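Local atomic coordinates of phenazine biosynthesis protein PhzF family (Enterococcus faecalis, PDB entry 1S7J), a protein that probably works as an isomerase of the PhzF family, which shares the two-lobed fold of diaminopimelate epimerase. Residues 19-24 against 72-77; 186-191 against 225-230; 209-214 against 244-249. All coordinates share one frame; numbering follows the deposited sequence.

Interaction 1 of 3, residues 19-24 against 72-77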
ATOM      1  N   ASN A  19      -6.243  -1.178   4.776  1.00 22.83           N
ATOM      2  CA  ASN A  19      -5.855  -2.360   4.009  1.00 27.37           C
ATOM      3  C   ASN A  19      -5.327  -3.397   4.991  1.00 26.96           C
ATOM      4  O   ASN A  19      -4.342  -3.161   5.686  1.00 26.34           O
ATOM      5  CB  ASN A  19      -4.765  -1.978   2.988  1.00 27.53           C
ATOM      6  CG  ASN A  19      -4.559  -3.050   1.905  1.00 30.95           C
ATOM      7  OD1 ASN A  19      -4.947  -4.207   2.068  1.00 34.37           O
ATOM      8  ND2 ASN A  19      -3.948  -2.639   0.814  1.00 30.43           N
ATOM      9  N   PRO A  20      -5.980  -4.568   5.057  1.00 27.14           N
ATOM     10  CA  PRO A  20      -5.622  -5.677   5.949  1.00 25.16           C
ATOM     11  C   PRO A  20      -4.450  -6.543   5.561  1.00 23.22           C
ATOM     12  O   PRO A  20      -4.258  -6.882   4.389  1.00 24.86           O
ATOM     13  CB  PRO A  20      -6.897  -6.494   5.978  1.00 24.59           C
ATOM     14  CG  PRO A  20      -7.371  -6.373   4.573  1.00 27.36           C
ATOM     15  CD  PRO A  20      -7.207  -4.891   4.305  1.00 26.75           C
ATOM     16  N   ALA A  21      -3.718  -6.996   6.587  1.00 18.03           N
ATOM     17  CA  ALA A  21      -2.570  -7.875   6.417  1.00 21.24           C
ATOM     18  C   ALA A  21      -2.349  -8.673   7.691  1.00 22.80           C
ATOM     19  O   ALA A  21      -2.699  -8.220   8.783  1.00 23.87           O
ATOM     20  CB  ALA A  21      -1.310  -7.060   6.079  1.00 18.74           C
ATOM     21  N   ALA A  22      -1.803  -9.866   7.554  1.00 18.72           N
ATOM     22  CA  ALA A  22      -1.509 -10.716   8.696  1.00 17.01           C
ATOM     23  C   ALA A  22      -0.012 -10.661   8.900  1.00 15.30           C
ATOM     24  O   ALA A  22       0.730 -10.733   7.942  1.00 14.53           O
ATOM     25  CB  ALA A  22      -1.925 -12.132   8.411  1.00 19.99           C
ATOM     26  N   VAL A  23       0.447 -10.511  10.144  1.00 14.58           N
ATOM     27  CA  VAL A  23       1.884 -10.483  10.391  1.00 20.24           C
ATOM     28  C   VAL A  23       2.304 -11.511  11.423  1.00 22.76           C
ATOM     29  O   VAL A  23       1.650 -11.675  12.449  1.00 21.33           O
ATOM     30  CB  VAL A  23       2.404  -9.080  10.753  1.00 18.77           C
ATOM     31  CG1 VAL A  23       1.292  -8.056  10.701  1.00 22.87           C
ATOM     32  CG2 VAL A  23       3.114  -9.084  12.090  1.00 14.50           C
ATOM     33  N   TYR A  24       3.351 -12.269  11.099  1.00 17.73           N
ATOM     34  CA  TYR A  24       3.875 -13.289  11.994  1.00 19.63           C
ATOM     35  C   TYR A  24       5.275 -12.953  12.416  1.00 23.42           C
ATOM     36  O   TYR A  24       6.188 -12.876  11.565  1.00 26.04           O
ATOM     37  CB  TYR A  24       3.911 -14.655  11.319  1.00 13.06           C
ATOM     38  CG  TYR A  24       2.596 -15.352  11.212  1.00 15.45           C
ATOM     39  CD1 TYR A  24       1.592 -14.870  10.381  1.00 17.71           C
ATOM     40  CD2 TYR A  24       2.355 -16.532  11.921  1.00 12.50           C
ATOM     41  CE1 TYR A  24       0.378 -15.544  10.248  1.00 18.82           C
ATOM     42  CE2 TYR A  24       1.152 -17.216  11.796  1.00 14.83           C
ATOM     43  CZ  TYR A  24       0.169 -16.723  10.959  1.00 16.70           C
ATOM     44  OH  TYR A  24      -0.991 -17.414  10.803  1.00 24.13           O
ATOM     45  N   GLY A  72       3.870  -2.327   0.726  1.00 38.44           N
ATOM     46  CA  GLY A  72       3.861  -1.293   1.743  1.00 35.70           C
ATOM     47  C   GLY A  72       2.977  -1.414   2.971  1.00 31.97           C
ATOM     48  O   GLY A  72       3.464  -1.254   4.094  1.00 29.35           O
ATOM     49  N   HIS A  73       1.681  -1.635   2.781  1.00 29.65           N
ATOM     50  CA  HIS A  73       0.771  -1.730   3.923  1.00 26.45           C
ATOM     51  C   HIS A  73       1.151  -2.856   4.874  1.00 24.51           C
ATOM     52  O   HIS A  73       0.947  -2.748   6.075  1.00 25.59           O
ATOM     53  CB  HIS A  73      -0.686  -1.877   3.456  1.00 26.44           C
ATOM     54  CG  HIS A  73      -0.978  -3.173   2.788  1.00 23.82           C
ATOM     55  ND1 HIS A  73      -1.791  -4.134   3.354  1.00 23.18           N
ATOM     56  CD2 HIS A  73      -0.543  -3.694   1.611  1.00 20.01           C
ATOM     57  CE1 HIS A  73      -1.843  -5.190   2.554  1.00 21.05           C
ATOM     58  NE2 HIS A  73      -1.092  -4.947   1.497  1.00 21.77           N
ATOM     59  N   ALA A  74       1.715  -3.924   4.326  1.00 23.00           N
ATOM     60  CA  ALA A  74       2.136  -5.075   5.113  1.00 26.12           C
ATOM     61  C   ALA A  74       3.412  -4.786   5.887  1.00 25.35           C
ATOM     62  O   ALA A  74       3.736  -5.490   6.854  1.00 28.69           O
ATOM     63  CB  ALA A  74       2.337  -6.286   4.211  1.00 27.98           C
ATOM     64  N   THR A  75       4.179  -3.817   5.414  1.00 27.29           N
ATOM     65  CA  THR A  75       5.401  -3.438   6.077  1.00 20.81           C
ATOM     66  C   THR A  75       5.004  -2.558   7.252  1.00 17.30           C
ATOM     67  O   THR A  75       5.523  -2.706   8.360  1.00 21.25           O
ATOM     68  CB  THR A  75       6.363  -2.706   5.105  1.00 25.57           C
ATOM     69  OG1 THR A  75       6.910  -3.654   4.193  1.00 22.13           O
ATOM     70  CG2 THR A  75       7.512  -2.060   5.850  1.00 20.85           C
ATOM     71  N   LEU A  76       4.054  -1.668   7.014  1.00 14.92           N
ATOM     72  CA  LEU A  76       3.555  -0.784   8.036  1.00 16.17           C
ATOM     73  C   LEU A  76       2.936  -1.624   9.137  1.00 17.41           C
ATOM     74  O   LEU A  76       3.109  -1.347  10.321  1.00 16.10           O
ATOM     75  CB  LEU A  76       2.509   0.162   7.435  1.00 21.11           C
ATOM     76  CG  LEU A  76       1.883   1.260   8.299  1.00 21.66           C
ATOM     77  CD1 LEU A  76       1.352   2.347   7.412  1.00 21.16           C
ATOM     78  CD2 LEU A  76       0.783   0.702   9.204  1.00 12.27           C
ATOM     79  N   ALA A  77       2.205  -2.666   8.725  1.00 18.74           N
ATOM     80  CA  ALA A  77       1.548  -3.570   9.645  1.00 17.23           C
ATOM     81  C   ALA A  77       2.552  -4.275  10.514  1.00 13.58           C
ATOM     82  O   ALA A  77       2.390  -4.329  11.727  1.00 12.81           O
ATOM     83  CB  ALA A  77       0.696  -4.585   8.873  1.00 17.30           C
TER

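Interaction 2 of 3, residues 186-191 against 225-230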
ATOM      1  N   PHE A 186      -5.642  15.513  -1.939  1.00 45.23           N
ATOM      2  CA  PHE A 186      -5.914  14.682  -3.103  1.00 39.01           C
ATOM      3  C   PHE A 186      -6.375  13.280  -2.717  1.00 39.68           C
ATOM      4  O   PHE A 186      -6.036  12.776  -1.640  1.00 35.40           O
ATOM      5  CB  PHE A 186      -4.696  14.613  -4.033  1.00 37.12           C
ATOM      6  CG  PHE A 186      -3.563  13.759  -3.519  1.00 38.51           C
ATOM      7  CD1 PHE A 186      -2.487  14.336  -2.845  1.00 36.22           C
ATOM      8  CD2 PHE A 186      -3.533  12.386  -3.774  1.00 36.02           C
ATOM      9  CE1 PHE A 186      -1.392  13.561  -2.444  1.00 37.24           C
ATOM     10  CE2 PHE A 186      -2.448  11.609  -3.379  1.00 36.93           C
ATOM     11  CZ  PHE A 186      -1.374  12.199  -2.712  1.00 37.62           C
ATOM     12  N   VAL A 187      -7.161  12.670  -3.595  1.00 37.43           N
ATOM     13  CA  VAL A 187      -7.682  11.324  -3.378  1.00 38.28           C
ATOM     14  C   VAL A 187      -7.260  10.399  -4.500  1.00 37.69           C
ATOM     15  O   VAL A 187      -6.909  10.857  -5.573  1.00 38.73           O
ATOM     16  CB  VAL A 187      -9.215  11.332  -3.298  1.00 36.48           C
ATOM     17  CG1 VAL A 187      -9.662  11.916  -1.974  1.00 36.86           C
ATOM     18  CG2 VAL A 187      -9.795  12.132  -4.449  1.00 34.48           C
ATOM     19  N   SER A 188      -7.327   9.103  -4.270  1.00 37.49           N
ATOM     20  CA  SER A 188      -6.956   8.143  -5.288  1.00 36.41           C
ATOM     21  C   SER A 188      -7.638   6.812  -5.070  1.00 36.27           C
ATOM     22  O   SER A 188      -8.399   6.638  -4.118  1.00 36.53           O
ATOM     23  CB  SER A 188      -5.436   7.941  -5.301  1.00 36.84           C
ATOM     24  OG  SER A 188      -4.972   7.371  -4.084  1.00 33.88           O
ATOM     25  N   ARG A 189      -7.421   5.900  -6.012  1.00 37.40           N
ATOM     26  CA  ARG A 189      -7.927   4.521  -5.989  1.00 35.80           C
ATOM     27  C   ARG A 189      -6.975   3.785  -6.910  1.00 34.89           C
ATOM     28  O   ARG A 189      -6.573   4.326  -7.937  1.00 33.41           O
ATOM     29  CB  ARG A 189      -9.367   4.425  -6.513  1.00 33.26           C
ATOM     30  CG  ARG A 189     -10.415   4.924  -5.548  1.00 34.80           C
ATOM     31  CD  ARG A 189     -11.799   4.788  -6.118  1.00 34.15           C
ATOM     32  NE  ARG A 189     -12.174   3.390  -6.344  1.00 32.26           N
ATOM     33  CZ  ARG A 189     -13.382   2.993  -6.749  1.00 30.10           C
ATOM     34  NH1 ARG A 189     -13.627   1.708  -6.922  1.00 18.26           N
ATOM     35  NH2 ARG A 189     -14.333   3.884  -6.992  1.00 29.70           N
ATOM     36  N   THR A 190      -6.578   2.581  -6.542  1.00 35.00           N
ATOM     37  CA  THR A 190      -5.647   1.838  -7.367  1.00 32.81           C
ATOM     38  C   THR A 190      -6.158   0.459  -7.766  1.00 34.48           C
ATOM     39  O   THR A 190      -6.606  -0.323  -6.922  1.00 35.21           O
ATOM     40  CB  THR A 190      -4.237   1.737  -6.679  1.00 32.72           C
ATOM     41  OG1 THR A 190      -4.315   0.929  -5.498  1.00 32.66           O
ATOM     42  CG2 THR A 190      -3.737   3.132  -6.302  1.00 26.48           C
ATOM     43  N   PHE A 191      -6.138   0.185  -9.078  1.00 37.39           N
ATOM     44  CA  PHE A 191      -6.612  -1.093  -9.610  1.00 39.14           C
ATOM     45  C   PHE A 191      -5.462  -1.902 -10.189  1.00 38.77           C
ATOM     46  O   PHE A 191      -4.631  -1.374 -10.909  1.00 39.17           O
ATOM     47  CB  PHE A 191      -7.665  -0.857 -10.707  1.00 41.09           C
ATOM     48  CG  PHE A 191      -8.646   0.248 -10.389  1.00 41.46           C
ATOM     49  CD1 PHE A 191      -9.515   0.143  -9.309  1.00 42.15           C
ATOM     50  CD2 PHE A 191      -8.675   1.405 -11.165  1.00 42.03           C
ATOM     51  CE1 PHE A 191     -10.401   1.184  -8.999  1.00 42.82           C
ATOM     52  CE2 PHE A 191      -9.553   2.445 -10.865  1.00 42.33           C
ATOM     53  CZ  PHE A 191     -10.418   2.332  -9.777  1.00 46.33           C
ATOM     54  N   ALA A 225      -3.777  13.140   2.050  1.00 35.90           N
ATOM     55  CA  ALA A 225      -4.376  12.298   1.025  1.00 31.39           C
ATOM     56  C   ALA A 225      -5.351  11.271   1.586  1.00 35.05           C
ATOM     57  O   ALA A 225      -5.346  10.978   2.785  1.00 36.57           O
ATOM     58  CB  ALA A 225      -3.296  11.601   0.237  1.00 30.14           C
ATOM     59  N   TYR A 226      -6.182  10.719   0.725  1.00 39.13           N
ATOM     60  CA  TYR A 226      -7.135   9.720   1.135  1.00 39.81           C
ATOM     61  C   TYR A 226      -7.462   8.831  -0.024  1.00 38.04           C
ATOM     62  O   TYR A 226      -8.047   9.283  -1.004  1.00 40.29           O
ATOM     63  CB  TYR A 226      -8.427  10.385   1.653  1.00 43.32           C
ATOM     64  CG  TYR A 226      -9.253   9.484   2.540  1.00 46.90           C
ATOM     65  CD1 TYR A 226      -9.304   9.692   3.916  1.00 47.79           C
ATOM     66  CD2 TYR A 226      -9.948   8.391   2.008  1.00 49.80           C
ATOM     67  CE1 TYR A 226     -10.026   8.836   4.751  1.00 54.61           C
ATOM     68  CE2 TYR A 226     -10.675   7.525   2.827  1.00 52.56           C
ATOM     69  CZ  TYR A 226     -10.711   7.748   4.198  1.00 56.79           C
ATOM     70  OH  TYR A 226     -11.428   6.897   5.028  1.00 58.58           O
ATOM     71  N   GLN A 227      -7.053   7.568   0.052  1.00 36.76           N
ATOM     72  CA  GLN A 227      -7.354   6.621  -1.000  1.00 35.23           C
ATOM     73  C   GLN A 227      -8.801   6.189  -0.757  1.00 36.77           C
ATOM     74  O   GLN A 227      -9.083   5.400   0.150  1.00 38.37           O
ATOM     75  CB  GLN A 227      -6.419   5.441  -0.966  1.00 32.49           C
ATOM     76  CG  GLN A 227      -6.412   4.696  -2.264  1.00 28.08           C
ATOM     77  CD  GLN A 227      -5.201   3.866  -2.456  1.00 24.09           C
ATOM     78  OE1 GLN A 227      -5.234   2.858  -3.136  1.00 28.50           O
ATOM     79  NE2 GLN A 227      -4.083   4.276  -1.838  1.00 20.15           N
ATOM     80  N   VAL A 228      -9.713   6.787  -1.526  1.00 39.23           N
ATOM     81  CA  VAL A 228     -11.136   6.546  -1.403  1.00 38.78           C
ATOM     82  C   VAL A 228     -11.698   5.245  -1.995  1.00 37.22           C
ATOM     83  O   VAL A 228     -12.581   5.254  -2.868  1.00 36.90           O
ATOM     84  CB  VAL A 228     -11.955   7.802  -1.872  1.00 39.23           C
ATOM     85  CG1 VAL A 228     -11.782   8.033  -3.371  1.00 36.91           C
ATOM     86  CG2 VAL A 228     -13.429   7.671  -1.473  1.00 46.05           C
ATOM     87  N   SER A 229     -11.168   4.140  -1.536  1.00 37.82           N
ATOM     88  CA  SER A 229     -11.566   2.819  -1.876  1.00 34.48           C
ATOM     89  C   SER A 229     -12.861   2.544  -1.033  1.00 32.23           C
ATOM     90  O   SER A 229     -13.156   3.288  -0.101  1.00 30.25           O
ATOM     91  CB  SER A 229     -10.443   1.799  -1.690  1.00 35.19           C
ATOM     92  OG  SER A 229     -10.053   1.580  -0.346  1.00 27.73           O
ATOM     93  N   PRO A 230     -13.507   1.393  -1.267  1.00 32.68           N
ATOM     94  CA  PRO A 230     -14.622   1.119  -0.349  1.00 33.28           C
ATOM     95  C   PRO A 230     -14.246   1.139   1.083  1.00 35.79           C
ATOM     96  O   PRO A 230     -14.952   1.651   1.956  1.00 34.84           O
ATOM     97  CB  PRO A 230     -15.158  -0.197  -0.863  1.00 34.63           C
ATOM     98  CG  PRO A 230     -14.827  -0.164  -2.324  1.00 26.88           C
ATOM     99  CD  PRO A 230     -13.415   0.384  -2.302  1.00 29.92           C
TER

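Interaction 3 of 3, residues 209-214 against 244-249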
ATOM      1  N   ASN A 209       4.096   8.010  -7.441  1.00 35.29           N
ATOM      2  CA  ASN A 209       3.621   8.757  -8.610  1.00 37.88           C
ATOM      3  C   ASN A 209       2.664   9.855  -8.137  1.00 38.22           C
ATOM      4  O   ASN A 209       2.702  10.980  -8.631  1.00 39.69           O
ATOM      5  CB  ASN A 209       2.856   7.835  -9.580  1.00 36.44           C
ATOM      6  CG  ASN A 209       3.738   6.742 -10.187  1.00 40.55           C
ATOM      7  OD1 ASN A 209       4.939   6.924 -10.376  1.00 41.60           O
ATOM      8  ND2 ASN A 209       3.111   5.615 -10.535  1.00 46.74           N
ATOM      9  N   LEU A 210       1.788   9.495  -7.194  1.00 38.15           N
ATOM     10  CA  LEU A 210       0.791  10.422  -6.629  1.00 36.12           C
ATOM     11  C   LEU A 210       1.353  11.654  -5.953  1.00 35.65           C
ATOM     12  O   LEU A 210       0.943  12.775  -6.257  1.00 36.81           O
ATOM     13  CB  LEU A 210      -0.105   9.692  -5.609  1.00 38.18           C
ATOM     14  CG  LEU A 210      -1.365   8.961  -6.060  1.00 39.85           C
ATOM     15  CD1 LEU A 210      -2.194   9.888  -6.905  1.00 37.68           C
ATOM     16  CD2 LEU A 210      -1.019   7.725  -6.829  1.00 44.86           C
ATOM     17  N   ILE A 211       2.213  11.444  -4.954  1.00 32.47           N
ATOM     18  CA  ILE A 211       2.800  12.552  -4.210  1.00 35.18           C
ATOM     19  C   ILE A 211       3.574  13.556  -5.105  1.00 38.75           C
ATOM     20  O   ILE A 211       3.332  14.761  -5.028  1.00 37.45           O
ATOM     21  CB  ILE A 211       3.663  12.043  -3.004  1.00 36.22           C
ATOM     22  CG1 ILE A 211       2.773  11.223  -2.060  1.00 35.21           C
ATOM     23  CG2 ILE A 211       4.255  13.220  -2.224  1.00 27.34           C
ATOM     24  CD1 ILE A 211       3.488  10.718  -0.830  1.00 30.70           C
ATOM     25  N   PRO A 212       4.521  13.072  -5.928  1.00 42.23           N
ATOM     26  CA  PRO A 212       5.256  13.996  -6.791  1.00 47.42           C
ATOM     27  C   PRO A 212       4.288  14.859  -7.618  1.00 49.98           C
ATOM     28  O   PRO A 212       4.381  16.088  -7.622  1.00 48.76           O
ATOM     29  CB  PRO A 212       6.043  13.049  -7.687  1.00 46.62           C
ATOM     30  CG  PRO A 212       6.382  11.952  -6.753  1.00 43.24           C
ATOM     31  CD  PRO A 212       5.069  11.709  -6.050  1.00 44.83           C
ATOM     32  N   TYR A 213       3.344  14.187  -8.285  1.00 50.24           N
ATOM     33  CA  TYR A 213       2.358  14.861  -9.120  1.00 54.76           C
ATOM     34  C   TYR A 213       1.599  15.977  -8.407  1.00 55.36           C
ATOM     35  O   TYR A 213       1.474  17.091  -8.942  1.00 56.70           O
ATOM     36  CB  TYR A 213       1.342  13.842  -9.694  1.00 56.98           C
ATOM     37  CG  TYR A 213       0.195  14.506 -10.441  1.00 59.62           C
ATOM     38  CD1 TYR A 213      -0.933  14.963  -9.754  1.00 61.14           C
ATOM     39  CD2 TYR A 213       0.275  14.749 -11.811  1.00 60.28           C
ATOM     40  CE1 TYR A 213      -1.941  15.656 -10.404  1.00 62.20           C
ATOM     41  CE2 TYR A 213      -0.741  15.447 -12.475  1.00 63.69           C
ATOM     42  CZ  TYR A 213      -1.845  15.899 -11.755  1.00 64.20           C
ATOM     43  OH  TYR A 213      -2.843  16.607 -12.369  1.00 65.35           O
ATOM     44  N   TRP A 214       1.027  15.666  -7.259  1.00 55.19           N
ATOM     45  CA  TRP A 214       0.255  16.645  -6.509  1.00 53.37           C
ATOM     46  C   TRP A 214       1.071  17.696  -5.777  1.00 54.46           C
ATOM     47  O   TRP A 214       0.552  18.763  -5.437  1.00 53.60           O
ATOM     48  CB  TRP A 214      -0.720  15.940  -5.572  1.00 52.43           C
ATOM     49  CG  TRP A 214      -1.838  15.296  -6.316  1.00 51.38           C
ATOM     50  CD1 TRP A 214      -1.945  13.981  -6.669  1.00 51.14           C
ATOM     51  CD2 TRP A 214      -3.002  15.946  -6.842  1.00 52.11           C
ATOM     52  NE1 TRP A 214      -3.098  13.775  -7.384  1.00 51.50           N
ATOM     53  CE2 TRP A 214      -3.765  14.964  -7.505  1.00 53.34           C
ATOM     54  CE3 TRP A 214      -3.468  17.273  -6.817  1.00 52.19           C
ATOM     55  CZ2 TRP A 214      -4.983  15.260  -8.142  1.00 50.37           C
ATOM     56  CZ3 TRP A 214      -4.679  17.567  -7.451  1.00 53.16           C
ATOM     57  CH2 TRP A 214      -5.418  16.565  -8.106  1.00 51.58           C
ATOM     58  N   VAL A 244       9.691  10.310  -1.370  1.00 40.85           N
ATOM     59  CA  VAL A 244       8.394  10.731  -0.805  1.00 37.70           C
ATOM     60  C   VAL A 244       8.077   9.898   0.431  1.00 35.09           C
ATOM     61  O   VAL A 244       8.449   8.714   0.516  1.00 33.54           O
ATOM     62  CB  VAL A 244       7.229  10.636  -1.824  1.00 39.06           C
ATOM     63  CG1 VAL A 244       7.433  11.630  -2.942  1.00 41.71           C
ATOM     64  CG2 VAL A 244       7.103   9.236  -2.364  1.00 35.38           C
ATOM     65  N   ILE A 245       7.415  10.528   1.399  1.00 32.20           N
ATOM     66  CA  ILE A 245       7.063   9.879   2.662  1.00 28.89           C
ATOM     67  C   ILE A 245       5.557   9.804   2.906  1.00 28.22           C
ATOM     68  O   ILE A 245       4.846  10.801   2.763  1.00 26.39           O
ATOM     69  CB  ILE A 245       7.662  10.650   3.856  1.00 28.50           C
ATOM     70  CG1 ILE A 245       9.154  10.902   3.639  1.00 29.51           C
ATOM     71  CG2 ILE A 245       7.416   9.887   5.158  1.00 31.65           C
ATOM     72  CD1 ILE A 245       9.983   9.648   3.494  1.00 31.88           C
ATOM     73  N   ILE A 246       5.076   8.610   3.254  1.00 26.96           N
ATOM     74  CA  ILE A 246       3.657   8.429   3.573  1.00 27.75           C
ATOM     75  C   ILE A 246       3.519   7.924   5.001  1.00 27.14           C
ATOM     76  O   ILE A 246       4.238   7.000   5.420  1.00 26.89           O
ATOM     77  CB  ILE A 246       2.937   7.429   2.613  1.00 30.31           C
ATOM     78  CG1 ILE A 246       3.600   6.057   2.662  1.00 28.97           C
ATOM     79  CG2 ILE A 246       2.910   7.973   1.216  1.00 27.86           C
ATOM     80  CD1 ILE A 246       2.947   5.044   1.776  1.00 27.52           C
ATOM     81  N   GLY A 247       2.633   8.542   5.759  1.00 27.67           N
ATOM     82  CA  GLY A 247       2.417   8.124   7.129  1.00 27.93           C
ATOM     83  C   GLY A 247       0.982   7.723   7.350  1.00 28.61           C
ATOM     84  O   GLY A 247       0.072   8.429   6.913  1.00 26.82           O
ATOM     85  N   GLY A 248       0.759   6.605   8.022  1.00 29.52           N
ATOM     86  CA  GLY A 248      -0.609   6.178   8.270  1.00 26.31           C
ATOM     87  C   GLY A 248      -0.823   5.475   9.588  1.00 24.65           C
ATOM     88  O   GLY A 248       0.124   4.938  10.169  1.00 20.96           O
ATOM     89  N   THR A 249      -2.056   5.529  10.092  1.00 21.62           N
ATOM     90  CA  THR A 249      -2.412   4.862  11.341  1.00 21.74           C
ATOM     91  C   THR A 249      -2.659   3.368  11.074  1.00 19.64           C
ATOM     92  O   THR A 249      -2.452   2.895   9.960  1.00 15.89           O
ATOM     93  CB  THR A 249      -3.677   5.501  12.008  1.00 24.99           C
ATOM     94  OG1 THR A 249      -4.756   5.577  11.061  1.00 31.41           O
ATOM     95  CG2 THR A 249      -3.354   6.901  12.507  1.00 34.86           C
TER

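Interaction 1 of 3, residues 19-24 against 72-77
With CG of N19 anti to its backbone N (chi1 -165°) and CG of H73 between its own backbone N and carbonyl carbon (chi1 68°), the amide of the one is laid over the imidazole of the other. The setting is that of the diaminopimelate epimerase fold, in which strands wrap round a central helix; here strand 19-24 passes over the first turns of helix 72-85, their short axes approaching to 8.0 Å. The amide and ring planes differ by only 11°, and ND2 of N19 sits 3.5 Å above the H73 ring plane, over its centre. Within the stack, CG of N19 lies 3.3 Å from ND1 of H73. No hydrogen bond joins these two side chains: they stack face against face, while ND2 of N19 and NE2 of H73 find polar partners outside the pair. ND2 of N19 donates to D200, and NE2 of H73 is hydrogen-bonded to E46, the predicted active-site residue. The pair thus illustrates how a second residue can cover one face of a ring beside a predicted active-site residue without competing for its nitrogens. P20 adds its backbone oxygen at the edge of the same ring, in its plane, where O of P20 lies 3.5 Å from CE1 of H73.

Further along, the contact turns entirely apolar. Small side chains let strand and helix come close: the methyl of A21 faces the helix between three neighbours, lying oblique to the H73 ring and 4.2 Å from CB of A74, with A77 one turn on from H73. V23, which also packs on T78 and V81 of the same helix, ends the row by setting its CG1 4.0 Å from CB of A77.

Interaction 2 of 3, residues 186-191 against 225-230
F186 and A225 form the compact end of this parallel strand pair. The F186 ring turns over its cross-strand bridge partner, so that CB of A225 makes a CH-pi contact 3.7 Å from the ring centroid, 17° off the normal. S188 and Q227 follow on the same face, OG of S188 being 3.5 Å from CG of Q227. From there the extended Q227 side chain reaches on to T190, whose OG1 donates to OE1 of Q227 over 3.2 Å. H207 of helix 207-218 packs on F186, S188 and Q227, and C203 and A206 pack on T190.

The face of V187 and Y226 is looser: they meet through CG1 and CB at 4.1 Å, while the tyrosine ring leads away and its hydroxyl pairs with K17. Where the chain leaves the strand, partly exposed V228 centres an inverse gamma turn, and the bent R189 side chain runs past its carbonyl toward a salt bridge with E199.

N of Y226 donates to O of F186 (3.1 Å), and a weaker bond joins N of S188 to O of Y226. Packing by one face on helix 207-218 is consistent with a lobe of the diaminopimelate epimerase fold, whose strands wrap a central helix.

Interaction 3 of 3, residues 209-214 against 244-249
Beside I211 and P212, which meet V244 across the contact, the flat groups of the helix are packed on its other side. The indole of W214 is sandwiched: CE1 of Y213 stands 3.5 Å above one face, over the centre, and the F186 ring stacks on the opposite face. The Y213 ring in turn has CG of W214 at its edge, in plane, and its hydroxyl is hydrogen-bonded to R217 and E139.

Toward strand 244-248 the helix presents aliphatic groups instead, and no hydrogen bond crosses. I211 carries most of the load with two branches. Its CG2, anti to the backbone N, lies 3.6 Å from CG1 of V244, the two side chains sliding past each other in opposite directions. The other branch, extended with chi2 at -178°, drives CD1 forward to 3.5 Å from CG2 of I246, a tighter carbon pair than usual. P212 crosses V244 at about a right angle and rests CD on the same CG1, at 3.9 Å; the helix is kinked at this proline, whose nitrogen has no bond to the preceding turn.

C237 and V239 of the adjacent strand 234-240 also touch I211, extending the apolar floor. The example shows one helix serving different walls with different residues, as befits the central helix of a lobe in the diaminopimelate epimerase fold, wrapped by its strands.

How the interactions relate
Interaction 2 packs on helix 207-218, which carries interaction 3; their centres lie about 12 Å apart. CE2 of F186 packs 3.8 Å from CB of L210, and strand 244-248 meets the same helix through I211 and P212. Interaction 1 repeats the principle around helix 72-85, with its centre about 18 Å from each of the others. It reaches interaction 3 through L76, whose CD1 lies 4.0 Å from O of G248, where strand 243-259 passes from one lobe to the other. The predicted active-site residue E46 is hydrogen-bonded by H73 of interaction 1; the side chain of T190 in interaction 2 stays about 11 Å from that of E46, and interaction 3 lies away from it.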